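Long-range contacts in glucoamylase (Thermoanaerobacterium thermosaccharolyticum, PDB 1LF6), which hydrolyses terminal alpha-1,4-linked glucose residues, probably one after another from the non-reducing ends of glucan chains, as a family 15 glycoside hydrolase: residues V40-N45 against D278-Y283; V47-F52 against K129-I134; K103-K108 against S301-K306; D123-V128 against N271-Y276. All blocks are in the same frame, centred on the assembly; numbering follows the deposited sequence.

Interaction 1. Residues V40-N45 against D278-Y283; sequences VGTANN and DEWTKY
The indole of Trp280 receives Asn44 on one face and Thr42 at its edge. Asn44 CB sits 3.6 Å from the centroid of the six-membered ring and 11° off its normal, a CH-pi contact over the centre, and the Asn44 amide lies only 18° from parallel with the indole. At the rim, close to the ring plane, NE1 of Trp280 donates to the carbonyl oxygen of Thr42 at 2.7 Å; the bond is bent at the hydrogen. The same ring meets Tyr276 edge-to-face and Met303 of helix 296-306.

CB of Asn44 points toward the helix, and CG stands anti to the backbone N (chi1 174°). From there ND2 gives a 2.9 Å hydrogen bond to Glu279 O, approaching from well above that carbonyl's plane while the acceptor lies in the amide's own plane. Glu279 O also takes a weak helical bond from Tyr283 N. A water accepts from Asn44 N at 2.7 Å and donates to Glu279 OE2 at 2.9 Å, tying the inverse gamma turn centred on Asn44 to the carboxylate.

Strand 39-42, an outermost strand of its sheet, thus leads into a turn fastened to helix 269-284. One asparagine gives its CB to pi packing, its amide to a helix carbonyl and its backbone N to a water, so ring and turn are fixed relative to each other by several unlike interactions.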
# COMPACT_ATOMS: atom_id res chain seq x y z
N VAL A 40 1.48 -5.89 7.60
CA VAL A 40 1.84 -4.50 7.82
C VAL A 40 1.21 -4.09 9.14
O VAL A 40 0.16 -4.62 9.52
CB VAL A 40 1.32 -3.58 6.69
CG1 VAL A 40 1.89 -4.03 5.35
CG2 VAL A 40 -0.21 -3.59 6.65
N GLY A 41 1.84 -3.17 9.86
CA GLY A 41 1.27 -2.77 11.13
C GLY A 41 1.81 -1.49 11.73
O GLY A 41 2.80 -0.93 11.27
N THR A 42 1.13 -1.03 12.77
CA THR A 42 1.50 0.18 13.48
C THR A 42 0.53 0.26 14.65
O THR A 42 -0.55 -0.35 14.61
CB THR A 42 1.34 1.43 12.59
OG1 THR A 42 1.89 2.57 13.25
CG2 THR A 42 -0.13 1.69 12.28
N ALA A 43 0.90 0.98 15.70
CA ALA A 43 0.02 1.11 16.85
C ALA A 43 -1.18 1.94 16.39
O ALA A 43 -1.03 2.84 15.57
CB ALA A 43 0.74 1.81 18.00
N ASN A 44 -2.35 1.62 16.93
CA ASN A 44 -3.56 2.34 16.57
C ASN A 44 -3.72 3.63 17.38
O ASN A 44 -4.69 3.82 18.10
CB ASN A 44 -4.78 1.41 16.74
CG ASN A 44 -6.10 2.12 16.52
OD1 ASN A 44 -6.23 3.01 15.68
ND2 ASN A 44 -7.11 1.72 17.28
N ASN A 45 -2.72 4.50 17.26
CA ASN A 45 -2.72 5.79 17.93
C ASN A 45 -1.72 6.69 17.21
O ASN A 45 -0.92 6.21 16.41
CB ASN A 45 -2.36 5.67 19.43
CG ASN A 45 -0.94 5.16 19.67
OD1 ASN A 45 -0.75 4.05 20.17
ND2 ASN A 45 0.05 5.97 19.35
N ASP A 278 -5.32 -4.81 22.23
CA ASP A 278 -6.53 -4.16 22.74
C ASP A 278 -6.87 -2.88 21.98
O ASP A 278 -8.04 -2.62 21.67
CB ASP A 278 -6.41 -3.82 24.23
CG ASP A 278 -6.30 -5.05 25.11
OD1 ASP A 278 -6.96 -6.07 24.80
OD2 ASP A 278 -5.57 -5.00 26.12
N GLU A 279 -5.85 -2.08 21.68
CA GLU A 279 -6.07 -0.83 20.96
C GLU A 279 -6.68 -1.09 19.59
O GLU A 279 -7.61 -0.39 19.17
CB GLU A 279 -4.75 -0.07 20.81
CG GLU A 279 -4.84 1.39 21.20
CD GLU A 279 -3.52 2.13 21.08
OE1 GLU A 279 -3.47 3.32 21.49
OE2 GLU A 279 -2.54 1.54 20.58
N TRP A 280 -6.16 -2.10 18.90
CA TRP A 280 -6.66 -2.46 17.58
C TRP A 280 -8.04 -3.10 17.65
O TRP A 280 -8.88 -2.88 16.79
CB TRP A 280 -5.68 -3.41 16.89
CG TRP A 280 -4.64 -2.70 16.09
CD1 TRP A 280 -3.29 -2.76 16.26
CD2 TRP A 280 -4.87 -1.80 15.00
NE1 TRP A 280 -2.66 -1.94 15.35
CE2 TRP A 280 -3.61 -1.34 14.57
CE3 TRP A 280 -6.02 -1.34 14.35
CZ2 TRP A 280 -3.46 -0.44 13.51
CZ3 TRP A 280 -5.88 -0.44 13.30
CH2 TRP A 280 -4.61 0.00 12.89
N THR A 281 -8.26 -3.91 18.69
CA THR A 281 -9.54 -4.58 18.87
C THR A 281 -10.62 -3.54 19.13
O THR A 281 -11.73 -3.63 18.61
CB THR A 281 -9.47 -5.57 20.05
OG1 THR A 281 -8.40 -6.50 19.83
CG2 THR A 281 -10.77 -6.36 20.18
N LYS A 282 -10.27 -2.55 19.94
CA LYS A 282 -11.19 -1.46 20.27
C LYS A 282 -11.69 -0.79 18.99
O LYS A 282 -12.88 -0.48 18.85
CB LYS A 282 -10.47 -0.43 21.14
CG LYS A 282 -11.30 0.79 21.47
CD LYS A 282 -10.47 1.82 22.21
CE LYS A 282 -11.31 3.03 22.59
NZ LYS A 282 -10.51 4.01 23.37
N TYR A 283 -10.77 -0.57 18.06
CA TYR A 283 -11.13 0.06 16.80
C TYR A 283 -12.05 -0.83 15.97
O TYR A 283 -13.05 -0.36 15.44
CB TYR A 283 -9.89 0.40 15.98
CG TYR A 283 -10.24 0.85 14.58
CD1 TYR A 283 -9.95 0.05 13.47
CD2 TYR A 283 -10.89 2.07 14.36
CE1 TYR A 283 -10.31 0.45 12.18
CE2 TYR A 283 -11.25 2.48 13.08
CZ TYR A 283 -10.96 1.67 11.99
OH TYR A 283 -11.30 2.08 10.73
O HOH W 1 -2.45 -0.55 18.58

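Interaction 2. Residues V47-F52 against K129-I134; sequences VSKVWF and KRNSLI
The carbonyl oxygen OD1 of Asn131 accepts the backbone N-H of Lys49 at 2.7 Å. With a C=O...N angle of 166° the donor stands almost straight ahead of the side-chain carbonyl, although the bond is bent at the hydrogen. CG of Asn131 stands anti to its own carbonyl carbon (chi1 -55°), and the second torsion turns OD1 toward Lys49. Lys49 and Asn131 are each the centre of an inverse gamma turn, so the bond joins two tight turns. Replacing Asn131 by an alanine would probably leave the Lys49 N-H without this acceptor and the two turns less firmly tied, while the packing through CB could persist.

That CB is met by CG2 of Val50 at 3.6 Å. Ser48 OG is hydrogen-bonded to Asp127 O, just after strand 118-126, and lies 3.2 Å from Arg130 O.

Both segments run in nearly the same direction, 15° apart, yet they feed different sheets of the N-terminal beta-sandwich domain: 51-55 belongs to the seven-stranded antiparallel sheet, and 132-141 to the larger one facing it. Phe52 and Leu133 meet between the sheets, with side chains at about a right angle. CD1 of Leu133 approaches CD1 of the Phe52 ring at 3.6 Å and Phe52 CB at 3.8 Å. Thr126 touches both residues from strand 118-126, and Val62 packs on Leu133 and Val50 from strand 58-63.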
# COMPACT_ATOMS: atom_id res chain seq x y z
N VAL A 47 0.58 8.66 18.76
CA VAL A 47 1.81 8.82 19.53
C VAL A 47 2.95 7.98 18.97
O VAL A 47 4.03 8.50 18.69
CB VAL A 47 1.58 8.43 21.01
CG1 VAL A 47 2.84 8.71 21.83
CG2 VAL A 47 0.39 9.19 21.58
N SER A 48 2.72 6.68 18.82
CA SER A 48 3.74 5.77 18.31
C SER A 48 3.85 5.91 16.79
O SER A 48 3.09 5.30 16.04
CB SER A 48 3.38 4.32 18.66
OG SER A 48 4.38 3.42 18.21
N LYS A 49 4.80 6.73 16.36
CA LYS A 49 5.01 6.98 14.94
C LYS A 49 5.99 6.02 14.28
O LYS A 49 7.02 6.42 13.74
CB LYS A 49 5.47 8.43 14.73
CG LYS A 49 4.52 9.48 15.31
CD LYS A 49 4.86 10.86 14.77
CE LYS A 49 4.21 11.97 15.59
NZ LYS A 49 2.80 11.73 15.94
N VAL A 50 5.65 4.73 14.32
CA VAL A 50 6.46 3.68 13.72
C VAL A 50 5.55 2.69 12.98
O VAL A 50 4.55 2.23 13.53
CB VAL A 50 7.24 2.89 14.79
CG1 VAL A 50 7.94 1.69 14.16
CG2 VAL A 50 8.27 3.80 15.46
N TRP A 51 5.92 2.37 11.74
CA TRP A 51 5.17 1.42 10.93
C TRP A 51 6.13 0.32 10.51
O TRP A 51 7.30 0.59 10.28
CB TRP A 51 4.65 2.07 9.65
CG TRP A 51 3.57 3.10 9.81
CD1 TRP A 51 2.24 2.93 9.57
CD2 TRP A 51 3.75 4.47 10.15
NE1 TRP A 51 1.58 4.13 9.72
CE2 TRP A 51 2.49 5.09 10.08
CE3 TRP A 51 4.87 5.25 10.51
CZ2 TRP A 51 2.30 6.45 10.36
CZ3 TRP A 51 4.68 6.60 10.78
CH2 TRP A 51 3.41 7.19 10.70
N PHE A 52 5.64 -0.91 10.39
CA PHE A 52 6.48 -2.01 9.95
C PHE A 52 5.77 -2.85 8.90
O PHE A 52 4.55 -2.81 8.78
CB PHE A 52 6.87 -2.92 11.13
CG PHE A 52 5.71 -3.66 11.74
CD1 PHE A 52 4.97 -3.08 12.76
CD2 PHE A 52 5.36 -4.93 11.29
CE1 PHE A 52 3.88 -3.75 13.32
CE2 PHE A 52 4.27 -5.61 11.84
CZ PHE A 52 3.53 -5.02 12.86
N LYS A 129 3.12 3.11 23.35
CA LYS A 129 3.50 4.35 24.02
C LYS A 129 4.70 5.09 23.45
O LYS A 129 4.82 6.30 23.65
CB LYS A 129 3.77 4.08 25.50
CG LYS A 129 2.52 3.97 26.36
CD LYS A 129 2.90 3.88 27.82
CE LYS A 129 1.70 4.11 28.72
NZ LYS A 129 2.10 4.19 30.15
N ARG A 130 5.59 4.39 22.76
CA ARG A 130 6.77 5.04 22.21
C ARG A 130 7.20 4.47 20.87
O ARG A 130 6.71 3.44 20.43
CB ARG A 130 7.91 4.94 23.23
CG ARG A 130 8.17 3.52 23.71
CD ARG A 130 9.10 3.50 24.91
NE ARG A 130 8.48 4.05 26.11
CZ ARG A 130 7.65 3.38 26.91
NH1 ARG A 130 7.13 3.97 27.98
NH2 ARG A 130 7.35 2.11 26.64
N ASN A 131 8.15 5.15 20.22
CA ASN A 131 8.63 4.75 18.90
C ASN A 131 9.61 3.58 18.88
O ASN A 131 10.81 3.76 18.65
CB ASN A 131 9.25 5.96 18.20
CG ASN A 131 8.30 7.13 18.11
OD1 ASN A 131 7.14 6.97 17.75
ND2 ASN A 131 8.78 8.32 18.45
N SER A 132 9.10 2.37 19.09
CA SER A 132 9.95 1.18 19.06
C SER A 132 9.23 -0.03 18.46
O SER A 132 8.05 -0.25 18.71
CB SER A 132 10.44 0.84 20.47
OG SER A 132 9.41 0.25 21.23
N LEU A 133 9.98 -0.79 17.68
CA LEU A 133 9.46 -2.00 17.05
C LEU A 133 9.96 -3.17 17.88
O LEU A 133 11.13 -3.22 18.24
CB LEU A 133 9.97 -2.14 15.61
CG LEU A 133 9.54 -3.41 14.89
CD1 LEU A 133 8.03 -3.42 14.71
CD2 LEU A 133 10.24 -3.49 13.53
N ILE A 134 9.06 -4.11 18.18
CA ILE A 134 9.42 -5.26 19.00
C ILE A 134 9.30 -6.58 18.26
O ILE A 134 8.36 -6.79 17.50
CB ILE A 134 8.51 -5.32 20.24
CG1 ILE A 134 8.60 -4.00 21.01
CG2 ILE A 134 8.91 -6.49 21.12
CD1 ILE A 134 7.49 -3.79 22.01

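Interaction 3. Residues K103-K108 against S301-K306; sequences KSLGYK and SMMILK
Leu105 and Met303 lie alongside one another, pointing opposite ways, the leucine reaching to the base of the methionine and the methionine running back over the backbone that precedes the leucine. The distances bear this out: Leu105 CG lies 3.6 Å from Met303 CB, with CD1 and CD2 of the leucine at 3.7 and 3.8 Å from the same atom, so the branched end faces CB of Met303. CD1 also comes within 3.7 Å of Met303 O, on the helix backbone itself.

In the other direction CG of Met303 is anti to its carbonyl carbon (chi1 -60°), and SD ends 3.4 Å from the backbone N of Ser104. The chain then bends at its last torsion (chi3 108°), bringing CE to 2.9 Å from Lys103 O. That is short for a carbon-oxygen contact, so the exact place of the methyl is doubtful. Trp280 and Cys284 of helix 269-284 also touch Met303.

Swapping Leu105 for an alanine would probably open a gap beside CB of Met303, leaving that side chain freer to shift. Leu105 O, by contrast, is engaged elsewhere, accepting a hydrogen bond from Tyr276 OH.

The segment 103-108, with an inverse gamma turn centred on Leu105, comes from the beta domain, whereas helix 296-306 belongs to the family 15 hydrolase region. Between these two segments the contact is largely apolar, leucine carbons on Met303 CB and the thioether against the Ser104 peptide, which suggests that it depends on close fit rather than on directional bonds.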
# COMPACT_ATOMS: atom_id res chain seq x y z
N LYS A 103 -8.62 -9.16 15.00
CA LYS A 103 -8.88 -7.74 15.19
C LYS A 103 -7.65 -6.99 15.69
O LYS A 103 -7.77 -6.05 16.47
CB LYS A 103 -10.06 -7.54 16.14
CG LYS A 103 -11.38 -8.10 15.59
CD LYS A 103 -12.54 -7.97 16.58
CE LYS A 103 -13.85 -8.48 15.98
NZ LYS A 103 -14.99 -8.42 16.94
N SER A 104 -6.48 -7.41 15.22
CA SER A 104 -5.22 -6.77 15.59
C SER A 104 -4.15 -7.00 14.52
O SER A 104 -4.05 -8.10 13.95
CB SER A 104 -4.72 -7.28 16.95
OG SER A 104 -4.54 -8.69 16.97
N LEU A 105 -3.37 -5.97 14.23
CA LEU A 105 -2.31 -6.08 13.23
C LEU A 105 -0.99 -6.50 13.87
O LEU A 105 0.05 -5.90 13.65
CB LEU A 105 -2.15 -4.76 12.48
CG LEU A 105 -3.29 -4.38 11.52
CD1 LEU A 105 -2.95 -3.10 10.78
CD2 LEU A 105 -3.52 -5.51 10.53
N GLY A 106 -1.08 -7.55 14.70
CA GLY A 106 0.09 -8.09 15.35
C GLY A 106 0.33 -9.41 14.64
O GLY A 106 -0.62 -10.10 14.30
N TYR A 107 1.59 -9.77 14.43
CA TYR A 107 1.87 -11.00 13.70
C TYR A 107 2.80 -12.01 14.35
O TYR A 107 3.71 -11.67 15.11
CB TYR A 107 2.44 -10.67 12.32
CG TYR A 107 1.55 -9.79 11.47
CD1 TYR A 107 0.73 -10.33 10.48
CD2 TYR A 107 1.55 -8.41 11.64
CE1 TYR A 107 -0.06 -9.52 9.68
CE2 TYR A 107 0.76 -7.58 10.85
CZ TYR A 107 -0.04 -8.15 9.87
OH TYR A 107 -0.83 -7.33 9.09
N LYS A 108 2.56 -13.27 13.99
CA LYS A 108 3.36 -14.39 14.44
C LYS A 108 3.90 -15.04 13.18
O LYS A 108 3.14 -15.32 12.24
CB LYS A 108 2.51 -15.40 15.21
CG LYS A 108 3.27 -16.65 15.63
CD LYS A 108 2.36 -17.66 16.32
CE LYS A 108 3.12 -18.90 16.72
NZ LYS A 108 2.23 -19.92 17.34
N SER A 301 -8.79 -5.78 6.25
CA SER A 301 -8.75 -4.67 5.30
C SER A 301 -8.92 -3.32 6.00
O SER A 301 -8.17 -2.38 5.71
CB SER A 301 -9.86 -4.83 4.25
OG SER A 301 -9.69 -6.03 3.51
N MET A 302 -9.88 -3.23 6.91
CA MET A 302 -10.11 -1.97 7.61
C MET A 302 -8.94 -1.52 8.49
O MET A 302 -8.68 -0.32 8.61
CB MET A 302 -11.40 -2.03 8.43
CG MET A 302 -12.67 -2.10 7.58
SD MET A 302 -12.73 -0.87 6.26
CE MET A 302 -12.54 0.66 7.18
N MET A 303 -8.23 -2.46 9.10
CA MET A 303 -7.09 -2.10 9.94
C MET A 303 -5.95 -1.62 9.04
O MET A 303 -5.28 -0.62 9.35
CB MET A 303 -6.62 -3.31 10.76
CG MET A 303 -7.69 -3.86 11.69
SD MET A 303 -7.10 -5.12 12.83
CE MET A 303 -7.14 -4.24 14.29
N ILE A 304 -5.74 -2.32 7.94
CA ILE A 304 -4.70 -1.95 7.00
C ILE A 304 -4.93 -0.52 6.52
O ILE A 304 -4.00 0.28 6.47
CB ILE A 304 -4.66 -2.91 5.78
CG1 ILE A 304 -4.13 -4.27 6.21
CG2 ILE A 304 -3.80 -2.32 4.66
CD1 ILE A 304 -4.12 -5.30 5.10
N LEU A 305 -6.18 -0.19 6.19
CA LEU A 305 -6.49 1.17 5.73
C LEU A 305 -6.23 2.14 6.87
O LEU A 305 -5.57 3.17 6.70
CB LEU A 305 -7.96 1.26 5.29
CG LEU A 305 -8.36 0.40 4.09
CD1 LEU A 305 -9.81 0.65 3.75
CD2 LEU A 305 -7.45 0.72 2.89
N LYS A 306 -6.74 1.79 8.05
CA LYS A 306 -6.56 2.62 9.23
C LYS A 306 -5.08 2.87 9.49
O LYS A 306 -4.68 3.97 9.87
CB LYS A 306 -7.18 1.91 10.44
CG LYS A 306 -8.12 2.78 11.24
CD LYS A 306 -7.37 3.90 11.91
CE LYS A 306 -8.32 4.86 12.61
NZ LYS A 306 -7.52 5.91 13.28

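Interaction 4. Residues D123-V128 against N271-Y276; sequences DIFTDV and NLKNNY
Phe125 CB lies 3.7 Å from the centroid of the Tyr276 ring, almost on its normal, a CH-pi contact over the face. It forms where strand 123-126 passes helix 271-276, their axes 8.6 Å apart and inclined at 68°. The two rings themselves are oblique, with planes at 48°. Lys273 CA rests over a face of the Phe125 ring, 4.0 Å from its centroid, in a second CH-pi contact, and the lysine chain continues past the ring at about a right angle to the phenylalanine. At the edge of Tyr276, near its plane, Thr126 OG1 comes to 3.2 Å from CE1.

Aliphatic packing is added by Val128, whose CG1 lies 3.6 Å from Tyr276 CA.

The charged contact lies at the far end of Lys273. Its CG is anti to the backbone N (chi1 -175°) and the rest of the chain is extended, so NZ reaches OD2 of Asp123 at 3.1 Å in a salt bridge, arriving on the anti side of the carboxylate and out of its plane. Phe100 adds a cation-pi contact to the same lysine.

Water supplies a further kind of link. One molecule donates to Thr126 O and to Leu272 O, 2.8 Å to the latter, and accepts from Val128 N. Leu272 O also takes the helical bond from Tyr276 N.

The aromatic centre is thus bordered by a salt bridge on one side and a backbone junction bridged by one water on the other, so the carboxylate of Asp123 and the backbone groups of Thr126 and Val128 find partners on or near the helix.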
# COMPACT_ATOMS: atom_id res chain seq x y z
N ASP A 123 7.23 -12.92 17.08
CA ASP A 123 6.06 -12.18 17.53
C ASP A 123 6.46 -10.75 17.26
O ASP A 123 7.40 -10.24 17.86
CB ASP A 123 5.84 -12.39 19.03
CG ASP A 123 5.13 -13.69 19.35
OD1 ASP A 123 5.28 -14.64 18.55
OD2 ASP A 123 4.43 -13.77 20.39
N ILE A 124 5.74 -10.10 16.34
CA ILE A 124 6.07 -8.73 15.96
C ILE A 124 4.94 -7.73 16.10
O ILE A 124 3.81 -7.99 15.70
CB ILE A 124 6.58 -8.70 14.50
CG1 ILE A 124 7.76 -9.67 14.36
CG2 ILE A 124 6.99 -7.28 14.10
CD1 ILE A 124 8.18 -9.93 12.92
N PHE A 125 5.26 -6.57 16.68
CA PHE A 125 4.31 -5.49 16.89
C PHE A 125 5.08 -4.28 17.40
O PHE A 125 6.30 -4.34 17.53
CB PHE A 125 3.23 -5.90 17.89
CG PHE A 125 3.77 -6.23 19.26
CD1 PHE A 125 3.83 -5.26 20.25
CD2 PHE A 125 4.23 -7.52 19.54
CE1 PHE A 125 4.35 -5.56 21.51
CE2 PHE A 125 4.75 -7.82 20.80
CZ PHE A 125 4.81 -6.84 21.78
N THR A 126 4.39 -3.19 17.70
CA THR A 126 5.08 -2.01 18.20
C THR A 126 4.64 -1.60 19.60
O THR A 126 3.64 -2.11 20.12
CB THR A 126 4.86 -0.81 17.25
OG1 THR A 126 3.46 -0.56 17.11
CG2 THR A 126 5.46 -1.10 15.88
N ASP A 127 5.39 -0.69 20.19
CA ASP A 127 5.12 -0.17 21.53
C ASP A 127 4.10 0.95 21.37
O ASP A 127 4.39 1.98 20.77
CB ASP A 127 6.42 0.35 22.14
CG ASP A 127 6.27 0.76 23.61
OD1 ASP A 127 7.29 0.76 24.33
OD2 ASP A 127 5.15 1.11 24.03
N VAL A 128 2.90 0.74 21.90
CA VAL A 128 1.84 1.74 21.79
C VAL A 128 2.19 3.09 22.40
O VAL A 128 1.64 4.12 21.99
CB VAL A 128 0.53 1.23 22.44
CG1 VAL A 128 0.04 -0.03 21.73
CG2 VAL A 128 0.76 0.96 23.93
N ASN A 271 2.35 -7.35 28.58
CA ASN A 271 1.59 -6.12 28.77
C ASN A 271 1.60 -5.29 27.49
O ASN A 271 0.56 -4.81 27.03
CB ASN A 271 2.17 -5.31 29.92
CG ASN A 271 1.15 -5.03 31.00
OD1 ASN A 271 0.07 -4.50 30.73
ND2 ASN A 271 1.49 -5.38 32.24
N LEU A 272 2.79 -5.11 26.91
CA LEU A 272 2.94 -4.35 25.68
C LEU A 272 2.14 -4.98 24.56
O LEU A 272 1.44 -4.31 23.81
CB LEU A 272 4.41 -4.28 25.25
CG LEU A 272 5.36 -3.35 26.01
CD1 LEU A 272 6.76 -3.53 25.46
CD2 LEU A 272 4.90 -1.91 25.87
N LYS A 273 2.26 -6.30 24.45
CA LYS A 273 1.57 -7.05 23.41
C LYS A 273 0.05 -6.93 23.57
O LYS A 273 -0.66 -6.63 22.60
CB LYS A 273 2.00 -8.51 23.47
CG LYS A 273 1.42 -9.37 22.36
CD LYS A 273 1.98 -10.77 22.43
CE LYS A 273 1.21 -11.70 21.51
NZ LYS A 273 1.65 -13.11 21.70
N ASN A 274 -0.45 -7.16 24.78
CA ASN A 274 -1.87 -7.06 25.02
C ASN A 274 -2.40 -5.65 24.76
O ASN A 274 -3.50 -5.47 24.24
CB ASN A 274 -2.21 -7.50 26.45
CG ASN A 274 -1.95 -8.98 26.69
OD1 ASN A 274 -2.17 -9.82 25.81
ND2 ASN A 274 -1.48 -9.32 27.89
N ASN A 275 -1.61 -4.64 25.14
CA ASN A 275 -2.02 -3.25 24.93
C ASN A 275 -2.11 -2.95 23.43
O ASN A 275 -2.98 -2.21 22.98
CB ASN A 275 -1.02 -2.29 25.57
CG ASN A 275 -1.07 -2.32 27.10
OD1 ASN A 275 -0.24 -1.69 27.77
ND2 ASN A 275 -2.03 -3.05 27.65
N TYR A 276 -1.19 -3.53 22.66
CA TYR A 276 -1.17 -3.33 21.22
C TYR A 276 -2.45 -3.92 20.64
O TYR A 276 -3.16 -3.26 19.88
CB TYR A 276 0.06 -4.01 20.61
CG TYR A 276 0.18 -3.85 19.11
CD1 TYR A 276 0.81 -2.73 18.55
CD2 TYR A 276 -0.31 -4.82 18.24
CE1 TYR A 276 0.93 -2.59 17.16
CE2 TYR A 276 -0.20 -4.69 16.85
CZ TYR A 276 0.43 -3.57 16.32
OH TYR A 276 0.55 -3.45 14.95
O HOH W 2 2.78 -2.08 22.74

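Along the chain the first segments come in the order 1, 2, 3, 4; the later partners follow as 129-134 for interaction 2, then helix 269-284 for interactions 4 and 1, then helix 296-306 for interaction 3. Interactions 1 and 3 have centres about 7 Å apart, interactions 1 and 4 about 9 Å, and interactions 2 and 3 about 15 Å. Strands 39-42 and 51-55 adjoin in one sheet; 107-113, 118-126 and 132-141 are successive neighbours in the other. Interaction 2 joins the two sheets, interactions 1 and 4 lay helix 269-284 against them, and interaction 3 reaches the hydrolase region, making a continuous path between the domains, away from the predicted catalytic residues.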